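Local coordinates for DegV family protein ([Eubacterium] eligens, PDB 5UXY) that binds a long-chain fatty acid and, like related FakB proteins, probably presents its carboxylate to a partner kinase for phosphorylation, at residues T82-M87 and V112-S117; S58-P63 and S263-R268; K116-Q121 and T153-S158. One frame throughout, in Å; residues are numbered along the deposited sequence.

The three contacts line one bound heptadecanoic acid. Contact 3 is the deepest, with six of its seven touching residues buried and none exposed; contacts 1 and 2 are also largely buried but each includes an exposed member, Lys116 and Tyr59. Contacts 1 and 3 touch and share Lys116 and Ser117: contact 1 ties parallel strands 77-82 and 109-114, whereas contact 3 runs from the start of helix 119-134 to strand 153-159 of the second sheet. Contact 2 packs strand 59-61, in the same sheet as contact 1, against helix 260-266. Backbone bonds and turns dominate contact 1; contact 2 uses hydroxyls and tyrosine rings near the ligand carboxylate; contact 3 combines an amide with leucine packing nearer the alkyl tail.

Contact 1 (T82-M87 and V112-S117). With X90 (heptadecanoic acid), chain D.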
loop_
_atom_site.group_PDB
_atom_site.type_symbol
_atom_site.label_atom_id
_atom_site.label_comp_id
_atom_site.label_asym_id
_atom_site.label_seq_id
_atom_site.Cartn_x
_atom_site.Cartn_y
_atom_site.Cartn_z
ATOM N N THR A 82 6.573 4.524 4.300
ATOM C CA THR A 82 7.072 3.928 3.059
ATOM C C THR A 82 6.552 2.503 2.883
ATOM O O THR A 82 6.173 1.830 3.824
ATOM C CB THR A 82 8.617 3.860 2.971
ATOM O OG1 THR A 82 9.104 2.875 3.873
ATOM C CG2 THR A 82 9.287 5.217 3.366
ATOM N N ILE A 83 6.538 2.066 1.633
ATOM C CA ILE A 83 6.284 0.649 1.357
ATOM C C ILE A 83 7.391 -0.211 2.017
ATOM O O ILE A 83 8.497 0.257 2.331
ATOM C CB ILE A 83 6.226 0.518 -0.175
ATOM C CG1 ILE A 83 6.006 -0.932 -0.625
ATOM C CG2 ILE A 83 7.472 1.004 -0.778
ATOM C CD1 ILE A 83 5.709 -1.000 -2.142
ATOM N N THR A 84 7.058 -1.465 2.282
ATOM C CA THR A 84 7.923 -2.379 3.007
ATOM C C THR A 84 9.379 -2.343 2.564
ATOM O O THR A 84 9.709 -2.460 1.375
ATOM C CB THR A 84 7.381 -3.823 2.891
ATOM O OG1 THR A 84 8.339 -4.690 3.498
ATOM C CG2 THR A 84 7.172 -4.211 1.404
ATOM N N ALA A 85 10.264 -2.205 3.558
ATOM C CA ALA A 85 11.695 -2.336 3.287
ATOM C C ALA A 85 12.051 -3.755 2.881
ATOM O O ALA A 85 13.136 -3.991 2.323
ATOM C CB ALA A 85 12.476 -1.955 4.551
ATOM N N GLY A 86 11.145 -4.704 3.123
ATOM C CA GLY A 86 11.422 -6.066 2.719
ATOM C C GLY A 86 11.229 -6.342 1.237
ATOM O O GLY A 86 11.611 -7.423 0.778
HETATM N N MSE A 87 10.665 -5.416 0.471
HETATM C CA MSE A 87 10.501 -5.660 -0.965
HETATM C C MSE A 87 11.028 -4.565 -1.883
HETATM O O MSE A 87 11.008 -4.717 -3.101
HETATM C CB MSE A 87 9.034 -5.876 -1.278
HETATM C CG MSE A 87 8.437 -6.969 -0.429
HETATM SE SE MSE A 87 7.988 -8.477 -1.558
HETATM C CE MSE A 87 6.411 -7.839 -2.533
ATOM N N VAL A 112 10.899 8.175 9.770
ATOM C CA VAL A 112 10.528 7.352 8.603
ATOM C C VAL A 112 9.966 6.032 9.134
ATOM O O VAL A 112 10.638 5.358 9.926
ATOM C CB VAL A 112 11.718 7.104 7.675
ATOM C CG1 VAL A 112 11.237 6.240 6.470
ATOM C CG2 VAL A 112 12.375 8.461 7.138
ATOM N N ILE A 113 8.747 5.665 8.682
ATOM C CA ILE A 113 8.023 4.459 9.112
ATOM C C ILE A 113 8.074 3.454 7.972
ATOM O O ILE A 113 7.503 3.672 6.907
ATOM C CB ILE A 113 6.574 4.774 9.484
ATOM C CG1 ILE A 113 6.547 5.873 10.541
ATOM C CG2 ILE A 113 5.851 3.493 9.932
ATOM C CD1 ILE A 113 5.119 6.316 10.864
ATOM N N ASP A 114 8.806 2.364 8.172
ATOM C CA ASP A 114 8.686 1.202 7.287
ATOM C C ASP A 114 7.322 0.557 7.577
ATOM O O ASP A 114 7.109 0.034 8.678
ATOM C CB ASP A 114 9.817 0.230 7.611
ATOM C CG ASP A 114 9.686 -1.109 6.857
ATOM O OD1 ASP A 114 8.815 -1.198 5.995
ATOM O OD2 ASP A 114 10.441 -2.048 7.173
ATOM N N SER A 115 6.362 0.690 6.651
ATOM C CA SER A 115 5.042 0.133 6.934
ATOM C C SER A 115 5.062 -1.377 7.045
ATOM O O SER A 115 4.052 -1.931 7.485
ATOM C CB SER A 115 4.008 0.491 5.843
ATOM O OG SER A 115 4.430 -0.059 4.585
ATOM N N LYS A 116 6.136 -2.034 6.598
ATOM C CA LYS A 116 6.159 -3.486 6.448
ATOM C C LYS A 116 5.018 -3.972 5.556
ATOM O O LYS A 116 4.616 -5.143 5.616
ATOM C CB LYS A 116 6.070 -4.143 7.810
ATOM C CG LYS A 116 7.168 -3.701 8.777
ATOM C CD LYS A 116 6.673 -4.031 10.225
ATOM C CE LYS A 116 7.787 -4.229 11.206
ATOM N NZ LYS A 116 7.304 -4.995 12.398
ATOM N N SER A 117 4.513 -3.108 4.696
ATOM C CA SER A 117 3.368 -3.527 3.880
ATOM C C SER A 117 3.239 -2.588 2.670
ATOM O O SER A 117 4.247 -2.122 2.149
ATOM C CB SER A 117 2.133 -3.555 4.793
ATOM O OG SER A 117 0.996 -4.035 4.089
HETATM O O19 X90 D . 10.735 -0.522 -7.299
HETATM C C21 X90 D . 10.466 -0.496 -6.059
HETATM O O21 X90 D . 11.430 -0.351 -5.219
HETATM C C22 X90 D . 8.991 -0.698 -5.636
HETATM C C23 X90 D . 8.777 -2.226 -5.504
HETATM C C24 X90 D . 7.412 -2.534 -4.834
HETATM C C25 X90 D . 7.333 -4.079 -4.608
HETATM C C26 X90 D . 6.115 -4.577 -3.807
HETATM C C27 X90 D . 4.857 -3.785 -4.139
HETATM C C28 X90 D . 3.581 -4.500 -3.636
HETATM C C29 X90 D . 2.332 -3.983 -4.376
HETATM C C30 X90 D . 0.883 -6.328 -4.286
HETATM C C31 X90 D . 0.288 -6.926 -2.958
HETATM C C32 X90 D . 1.463 -7.292 -2.025
HETATM C C33 X90 D . 1.149 -7.195 -0.529
HETATM C C34 X90 D . 2.299 -7.684 0.387
HETATM C C35 X90 D . 2.938 -6.484 1.108
HETATM C C36 X90 D . 4.148 -6.795 2.008
HETATM C C39 X90 D . 1.012 -4.774 -4.157
HETATM O O HOH W 1 9.756 -4.534 6.239
#
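Asp114 reaches across to the loop that follows Thr82 and binds it with one oxygen. Its OD1 accepts from Ala85 N at 3.0 Å and, closing an Asx turn, from Lys116 N at 2.9 Å. The two N-H groups come from opposite faces of the carboxylate, both well out of its plane. Aspartate suits the place, being short enough for one oxygen to serve its own turn and the neighbouring loop together. With CG anti to the backbone N (chi1 173°), the carboxylate extends toward the loop; OD2 lies 3.3 Å from Ala85 CB, and a water joins OD2 to Thr84 OG1. Thr84 OG1 also accepts from Gly86 N in an ST turn and is hydrogen-bonded to Gly194.

Ser115 suits its place because its OG is held close to the backbone, between N and the carbonyl carbon (chi1 62°). From there OG donates to Thr82 O at 2.7 Å, beside the bond from Ser115 N, and accepts from Ser117 N in a second ST turn. Thr84 N bonds Ser117 O at 2.9 Å. Strands 77-82 and 109-114, joined through helix 90-102, form a beta-alpha-beta crossover, and these turns lie just beyond the parallel pair Thr82-Asp114. The apolar Ile83 points the other way, its CD1 3.5 Å from X90 C27. The chemistry implies a loop fixed by short polar side chains, while Ile83 packs on the bound acyl chain.

Contact 2 (S58-P63 and S263-R268); sequences SYTACP and SYYAER. With X90 (heptadecanoic acid), chain D.
Strand 59-61 passes the last turn of helix 260-266 at a distance that only side chains can bridge, the closest alpha carbons, Thr60 CA and Tyr264 CA, being 8.9 Å apart. Two long tyrosines do the spanning. A chi1 of 173° swings the Tyr264 ring away from its own N and out to Ser58, whose OG lies at the ring edge and shares a 2.6 Å hydrogen bond with Tyr264 OH; Thr60 CG2 packs obliquely 3.5 Å from Tyr264 CD2.

Tyr265 and Thr60 come from opposite directions, and Thr60 OG1 meets the hydroxyl-bearing edge of the ring, accepting from Tyr265 OH over 2.7 Å. Thr60 OG1 donates in turn to X90 O19 over 2.5 Å, a length suspiciously short. The Tyr265 ring itself is sandwiched: Tyr264 CD2 lies 3.5 Å above the centre of one face, and X90 C25 sits over the opposite face, toward the rim. Threonine suits the strand position because its hydroxyl can accept and donate at once while its methyl fills the angle between the tyrosines. Ser88 also hydrogen-bonds the ligand. The chemistry implies a hydrogen-bonded chain from Tyr265 through Thr60 to the carboxylate, consistent with anchoring the acid head, while the Tyr265 ring packs on the acyl chain from C24 to C27.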
loop_
_atom_site.group_PDB
_atom_site.type_symbol
_atom_site.label_atom_id
_atom_site.label_comp_id
_atom_site.label_asym_id
_atom_site.label_seq_id
_atom_site.Cartn_x
_atom_site.Cartn_y
_atom_site.Cartn_z
ATOM N N SER A 58 9.482 -5.156 -17.681
ATOM C CA SER A 58 9.123 -3.852 -17.143
ATOM C C SER A 58 9.659 -3.788 -15.723
ATOM O O SER A 58 9.909 -4.820 -15.093
ATOM C CB SER A 58 7.605 -3.580 -17.197
ATOM O OG SER A 58 6.863 -4.718 -16.725
ATOM N N TYR A 59 9.824 -2.556 -15.240
ATOM C CA TYR A 59 10.596 -2.294 -14.025
ATOM C C TYR A 59 9.894 -1.252 -13.178
ATOM O O TYR A 59 9.082 -0.483 -13.686
ATOM C CB TYR A 59 11.978 -1.754 -14.366
ATOM C CG TYR A 59 12.722 -2.591 -15.384
ATOM C CD1 TYR A 59 13.437 -3.708 -14.985
ATOM C CD2 TYR A 59 12.681 -2.281 -16.736
ATOM C CE1 TYR A 59 14.114 -4.504 -15.911
ATOM C CE2 TYR A 59 13.362 -3.066 -17.672
ATOM C CZ TYR A 59 14.067 -4.176 -17.242
ATOM O OH TYR A 59 14.751 -4.973 -18.128
ATOM N N THR A 60 10.206 -1.227 -11.861
ATOM C CA THR A 60 9.839 -0.088 -11.032
ATOM C C THR A 60 11.087 0.502 -10.363
ATOM O O THR A 60 12.116 -0.162 -10.225
ATOM C CB THR A 60 8.793 -0.456 -9.960
ATOM O OG1 THR A 60 9.312 -1.490 -9.105
ATOM C CG2 THR A 60 7.497 -0.985 -10.663
ATOM N N ALA A 61 10.948 1.736 -9.909
ATOM C CA ALA A 61 12.036 2.440 -9.243
ATOM C C ALA A 61 11.505 3.248 -8.077
ATOM O O ALA A 61 10.448 3.871 -8.184
ATOM C CB ALA A 61 12.756 3.383 -10.209
ATOM N N CYS A 62 12.291 3.336 -7.002
ATOM C CA CYS A 62 11.890 4.160 -5.845
ATOM C C CYS A 62 12.120 5.647 -6.167
ATOM O O CYS A 62 12.781 5.979 -7.167
ATOM C CB CYS A 62 12.670 3.691 -4.617
ATOM S SG CYS A 62 14.386 4.098 -4.740
ATOM N N PRO A 63 11.597 6.581 -5.359
ATOM C CA PRO A 63 11.798 8.009 -5.670
ATOM C C PRO A 63 13.246 8.438 -5.455
ATOM O O PRO A 63 13.973 7.865 -4.642
ATOM C CB PRO A 63 10.895 8.726 -4.665
ATOM C CG PRO A 63 9.944 7.642 -4.164
ATOM C CD PRO A 63 10.738 6.406 -4.177
ATOM N N SER A 263 -1.267 -0.768 -8.898
ATOM C CA SER A 263 -1.898 -1.345 -10.108
ATOM C C SER A 263 -0.910 -2.199 -10.878
ATOM O O SER A 263 -1.258 -3.274 -11.382
ATOM C CB SER A 263 -2.472 -0.223 -11.001
ATOM O OG SER A 263 -3.545 0.431 -10.336
ATOM N N TYR A 264 0.340 -1.755 -10.955
ATOM C CA TYR A 264 1.346 -2.519 -11.687
ATOM C C TYR A 264 1.582 -3.893 -11.039
ATOM O O TYR A 264 1.616 -4.918 -11.736
ATOM C CB TYR A 264 2.658 -1.706 -11.760
ATOM C CG TYR A 264 3.786 -2.484 -12.353
ATOM C CD1 TYR A 264 3.842 -2.657 -13.739
ATOM C CD2 TYR A 264 4.773 -3.079 -11.551
ATOM C CE1 TYR A 264 4.862 -3.433 -14.327
ATOM C CE2 TYR A 264 5.831 -3.825 -12.132
ATOM C CZ TYR A 264 5.857 -3.996 -13.519
ATOM O OH TYR A 264 6.848 -4.738 -14.096
ATOM N N TYR A 265 1.776 -3.922 -9.703
ATOM C CA TYR A 265 2.126 -5.165 -9.009
ATOM C C TYR A 265 0.903 -6.020 -8.648
ATOM O O TYR A 265 1.003 -7.268 -8.655
ATOM C CB TYR A 265 2.934 -4.859 -7.740
ATOM C CG TYR A 265 4.374 -4.607 -8.068
ATOM C CD1 TYR A 265 5.145 -5.622 -8.690
ATOM C CD2 TYR A 265 4.974 -3.362 -7.807
ATOM C CE1 TYR A 265 6.496 -5.412 -9.026
ATOM C CE2 TYR A 265 6.340 -3.141 -8.148
ATOM C CZ TYR A 265 7.078 -4.165 -8.727
ATOM O OH TYR A 265 8.390 -3.992 -9.107
ATOM N N ALA A 266 -0.241 -5.401 -8.347
ATOM C CA ALA A 266 -1.435 -6.224 -8.086
ATOM C C ALA A 266 -2.120 -6.706 -9.371
ATOM O O ALA A 266 -2.789 -7.756 -9.367
ATOM C CB ALA A 266 -2.423 -5.456 -7.206
ATOM N N GLU A 267 -1.966 -5.965 -10.459
ATOM C CA GLU A 267 -2.467 -6.225 -11.819
ATOM C C GLU A 267 -3.980 -6.130 -11.946
ATOM O O GLU A 267 -4.706 -6.084 -10.957
ATOM C CB GLU A 267 -1.964 -7.560 -12.352
ATOM C CG GLU A 267 -0.469 -7.446 -12.526
ATOM C CD GLU A 267 0.105 -8.532 -13.396
ATOM O OE1 GLU A 267 -0.414 -8.724 -14.509
ATOM O OE2 GLU A 267 1.074 -9.189 -12.962
ATOM N N ARG A 268 -4.459 -6.022 -13.184
ATOM C CA ARG A 268 -5.896 -5.913 -13.416
ATOM C C ARG A 268 -6.647 -7.002 -12.669
ATOM O O ARG A 268 -6.243 -8.171 -12.689
ATOM C CB ARG A 268 -6.152 -6.052 -14.934
ATOM C CG ARG A 268 -7.288 -5.273 -15.470
ATOM C CD ARG A 268 -7.076 -5.087 -16.974
ATOM N NE ARG A 268 -7.120 -3.671 -17.304
ATOM C CZ ARG A 268 -6.571 -3.118 -18.379
ATOM N NH1 ARG A 268 -5.921 -3.867 -19.276
ATOM N NH2 ARG A 268 -6.703 -1.806 -18.565
HETATM O O19 X90 D . 10.735 -0.522 -7.299
HETATM C C21 X90 D . 10.466 -0.496 -6.059
HETATM O O21 X90 D . 11.430 -0.351 -5.219
HETATM C C22 X90 D . 8.991 -0.698 -5.636
HETATM C C23 X90 D . 8.777 -2.226 -5.504
HETATM C C24 X90 D . 7.412 -2.534 -4.834
HETATM C C25 X90 D . 7.333 -4.079 -4.608
HETATM C C26 X90 D . 6.115 -4.577 -3.807
HETATM C C27 X90 D . 4.857 -3.785 -4.139
HETATM C C28 X90 D . 3.581 -4.500 -3.636
HETATM C C29 X90 D . 2.332 -3.983 -4.376
HETATM C C30 X90 D . 0.883 -6.328 -4.286
HETATM C C31 X90 D . 0.288 -6.926 -2.958
HETATM C C32 X90 D . 1.463 -7.292 -2.025
HETATM C C33 X90 D . 1.149 -7.195 -0.529
HETATM C C34 X90 D . 2.299 -7.684 0.387
HETATM C C35 X90 D . 2.938 -6.484 1.108
HETATM C C36 X90 D . 4.148 -6.795 2.008
HETATM C C39 X90 D . 1.012 -4.774 -4.157
#

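Contact 3 (K116-Q121 and T153-S158); sequences KSTGPQ and TRLFCS. With X90 (heptadecanoic acid), chain D.
One face of the Gln121 amide is turned to the strand backbone at Arg154, with Thr153 OG1 at its NE2 edge; Leu155 CB approaches OE1 from that same side, out of the plane, at 3.2 Å. NE2 donates to Thr153 OG1 at 2.7 Å with the hydroxyl close to the amide plane. OE1 takes the hydroxyl of Ser117, 2.7 Å from OG, the donor tilted 27° from the plane toward the other side. On the strand, the guanidinium of Arg154 has Phe156 CZ over one face and is hydrogen-bonded through NH2 to Thr189. An amide suits position 121 because its two ends can serve one acceptor and one donor together; a chi1 of -169° and an extended chain carry it to the strand. Cut back to an alanine, this position would probably leave the Ser117 hydroxyl without its acceptor, Thr153 without the amide beside its Met150 bond, and a gap beside Leu155.

The contact joins the two halves of the DegV fold: helix 119-134 follows the first, mixed sheet, in which strand 109-114 runs parallel to 77-82, strand 153-159 belongs to the second sheet, and the fatty acid lies between.

Leucine suits the strand because its branches part. Leu155 CD1 lodges against Ser117 OG, at 3.2 Å, and Thr118 O, while CD2 faces the alkyl tail, 3.7 Å from X90 C33. Thr118 CG2 packs against the middle of the chain, 3.9 Å from X90 C39.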
loop_
_atom_site.group_PDB
_atom_site.type_symbol
_atom_site.label_atom_id
_atom_site.label_comp_id
_atom_site.label_asym_id
_atom_site.label_seq_id
_atom_site.Cartn_x
_atom_site.Cartn_y
_atom_site.Cartn_z
ATOM N N LYS A 116 6.136 -2.034 6.598
ATOM C CA LYS A 116 6.159 -3.486 6.448
ATOM C C LYS A 116 5.018 -3.972 5.556
ATOM O O LYS A 116 4.616 -5.143 5.616
ATOM C CB LYS A 116 6.070 -4.143 7.810
ATOM C CG LYS A 116 7.168 -3.701 8.777
ATOM C CD LYS A 116 6.673 -4.031 10.225
ATOM C CE LYS A 116 7.787 -4.229 11.206
ATOM N NZ LYS A 116 7.304 -4.995 12.398
ATOM N N SER A 117 4.513 -3.108 4.696
ATOM C CA SER A 117 3.368 -3.527 3.880
ATOM C C SER A 117 3.239 -2.588 2.670
ATOM O O SER A 117 4.247 -2.122 2.149
ATOM C CB SER A 117 2.133 -3.555 4.793
ATOM O OG SER A 117 0.996 -4.035 4.089
ATOM N N THR A 118 2.000 -2.315 2.240
ATOM C CA THR A 118 1.766 -1.502 1.035
ATOM C C THR A 118 0.311 -1.027 1.071
ATOM O O THR A 118 -0.462 -1.434 1.934
ATOM C CB THR A 118 2.037 -2.298 -0.256
ATOM O OG1 THR A 118 2.168 -1.381 -1.348
ATOM C CG2 THR A 118 0.859 -3.298 -0.558
ATOM N N GLY A 119 -0.020 -0.119 0.154
ATOM C CA GLY A 119 -1.391 0.220 -0.163
ATOM C C GLY A 119 -2.247 0.517 1.053
ATOM O O GLY A 119 -1.977 1.456 1.810
ATOM N N PRO A 120 -3.343 -0.244 1.252
ATOM C CA PRO A 120 -4.305 0.177 2.276
ATOM C C PRO A 120 -3.745 0.113 3.680
ATOM O O PRO A 120 -4.275 0.788 4.572
ATOM C CB PRO A 120 -5.502 -0.795 2.088
ATOM C CG PRO A 120 -4.889 -1.965 1.338
ATOM C CD PRO A 120 -3.887 -1.320 0.402
ATOM N N GLN A 121 -2.688 -0.675 3.911
ATOM C CA GLN A 121 -2.095 -0.673 5.243
ATOM C C GLN A 121 -1.309 0.622 5.482
ATOM O O GLN A 121 -1.394 1.219 6.569
ATOM C CB GLN A 121 -1.234 -1.934 5.431
ATOM C CG GLN A 121 -0.782 -2.133 6.917
ATOM C CD GLN A 121 -0.486 -3.596 7.271
ATOM O OE1 GLN A 121 -0.258 -4.436 6.398
ATOM N NE2 GLN A 121 -0.440 -3.897 8.573
ATOM N N THR A 153 -2.721 -4.320 12.963
ATOM C CA THR A 153 -3.229 -4.129 11.600
ATOM C C THR A 153 -2.732 -5.301 10.753
ATOM O O THR A 153 -1.708 -5.906 11.069
ATOM C CB THR A 153 -2.783 -2.796 10.956
ATOM O OG1 THR A 153 -1.345 -2.767 10.794
ATOM C CG2 THR A 153 -3.182 -1.610 11.851
ATOM N N ARG A 154 -3.485 -5.653 9.697
ATOM C CA ARG A 154 -3.135 -6.757 8.819
ATOM C C ARG A 154 -3.473 -6.363 7.399
ATOM O O ARG A 154 -4.310 -5.475 7.176
ATOM C CB ARG A 154 -3.915 -8.025 9.149
ATOM C CG ARG A 154 -3.548 -8.629 10.523
ATOM C CD ARG A 154 -2.126 -9.258 10.483
ATOM N NE ARG A 154 -1.949 -10.271 9.429
ATOM C CZ ARG A 154 -2.292 -11.545 9.496
ATOM N NH1 ARG A 154 -2.857 -12.030 10.609
ATOM N NH2 ARG A 154 -2.044 -12.352 8.433
ATOM N N LEU A 155 -2.878 -7.086 6.442
ATOM C CA LEU A 155 -3.180 -6.881 5.026
ATOM C C LEU A 155 -3.434 -8.230 4.370
ATOM O O LEU A 155 -2.691 -9.187 4.593
ATOM C CB LEU A 155 -2.005 -6.162 4.288
ATOM C CG LEU A 155 -2.224 -6.001 2.779
ATOM C CD1 LEU A 155 -1.611 -4.651 2.350
ATOM C CD2 LEU A 155 -1.516 -7.146 2.044
ATOM N N PHE A 156 -4.461 -8.305 3.532
ATOM C CA PHE A 156 -4.687 -9.489 2.695
ATOM C C PHE A 156 -4.897 -9.038 1.264
ATOM O O PHE A 156 -5.375 -7.919 1.029
ATOM C CB PHE A 156 -5.931 -10.250 3.162
ATOM C CG PHE A 156 -5.814 -10.796 4.542
ATOM C CD1 PHE A 156 -5.060 -11.967 4.775
ATOM C CD2 PHE A 156 -6.382 -10.117 5.627
ATOM C CE1 PHE A 156 -4.891 -12.444 6.100
ATOM C CE2 PHE A 156 -6.220 -10.626 6.951
ATOM C CZ PHE A 156 -5.473 -11.751 7.166
ATOM N N CYS A 157 -4.584 -9.905 0.301
ATOM C CA CYS A 157 -4.757 -9.503 -1.078
ATOM C C CYS A 157 -5.276 -10.709 -1.843
ATOM O O CYS A 157 -5.147 -11.844 -1.397
ATOM C CB CYS A 157 -3.479 -8.989 -1.729
ATOM S SG CYS A 157 -2.140 -10.174 -1.756
ATOM N N SER A 158 -5.863 -10.438 -2.991
ATOM C CA SER A 158 -6.225 -11.494 -3.923
ATOM C C SER A 158 -5.837 -11.047 -5.319
ATOM O O SER A 158 -6.362 -10.039 -5.810
ATOM C CB SER A 158 -7.732 -11.788 -3.856
ATOM O OG SER A 158 -8.016 -12.927 -4.682
HETATM O O19 X90 D . 10.735 -0.522 -7.299
HETATM C C21 X90 D . 10.466 -0.496 -6.059
HETATM O O21 X90 D . 11.430 -0.351 -5.219
HETATM C C22 X90 D . 8.991 -0.698 -5.636
HETATM C C23 X90 D . 8.777 -2.226 -5.504
HETATM C C24 X90 D . 7.412 -2.534 -4.834
HETATM C C25 X90 D . 7.333 -4.079 -4.608
HETATM C C26 X90 D . 6.115 -4.577 -3.807
HETATM C C27 X90 D . 4.857 -3.785 -4.139
HETATM C C28 X90 D . 3.581 -4.500 -3.636
HETATM C C29 X90 D . 2.332 -3.983 -4.376
HETATM C C30 X90 D . 0.883 -6.328 -4.286
HETATM C C31 X90 D . 0.288 -6.926 -2.958
HETATM C C32 X90 D . 1.463 -7.292 -2.025
HETATM C C33 X90 D . 1.149 -7.195 -0.529
HETATM C C34 X90 D . 2.299 -7.684 0.387
HETATM C C35 X90 D . 2.938 -6.484 1.108
HETATM C C36 X90 D . 4.148 -6.795 2.008
HETATM C C39 X90 D . 1.012 -4.774 -4.157
#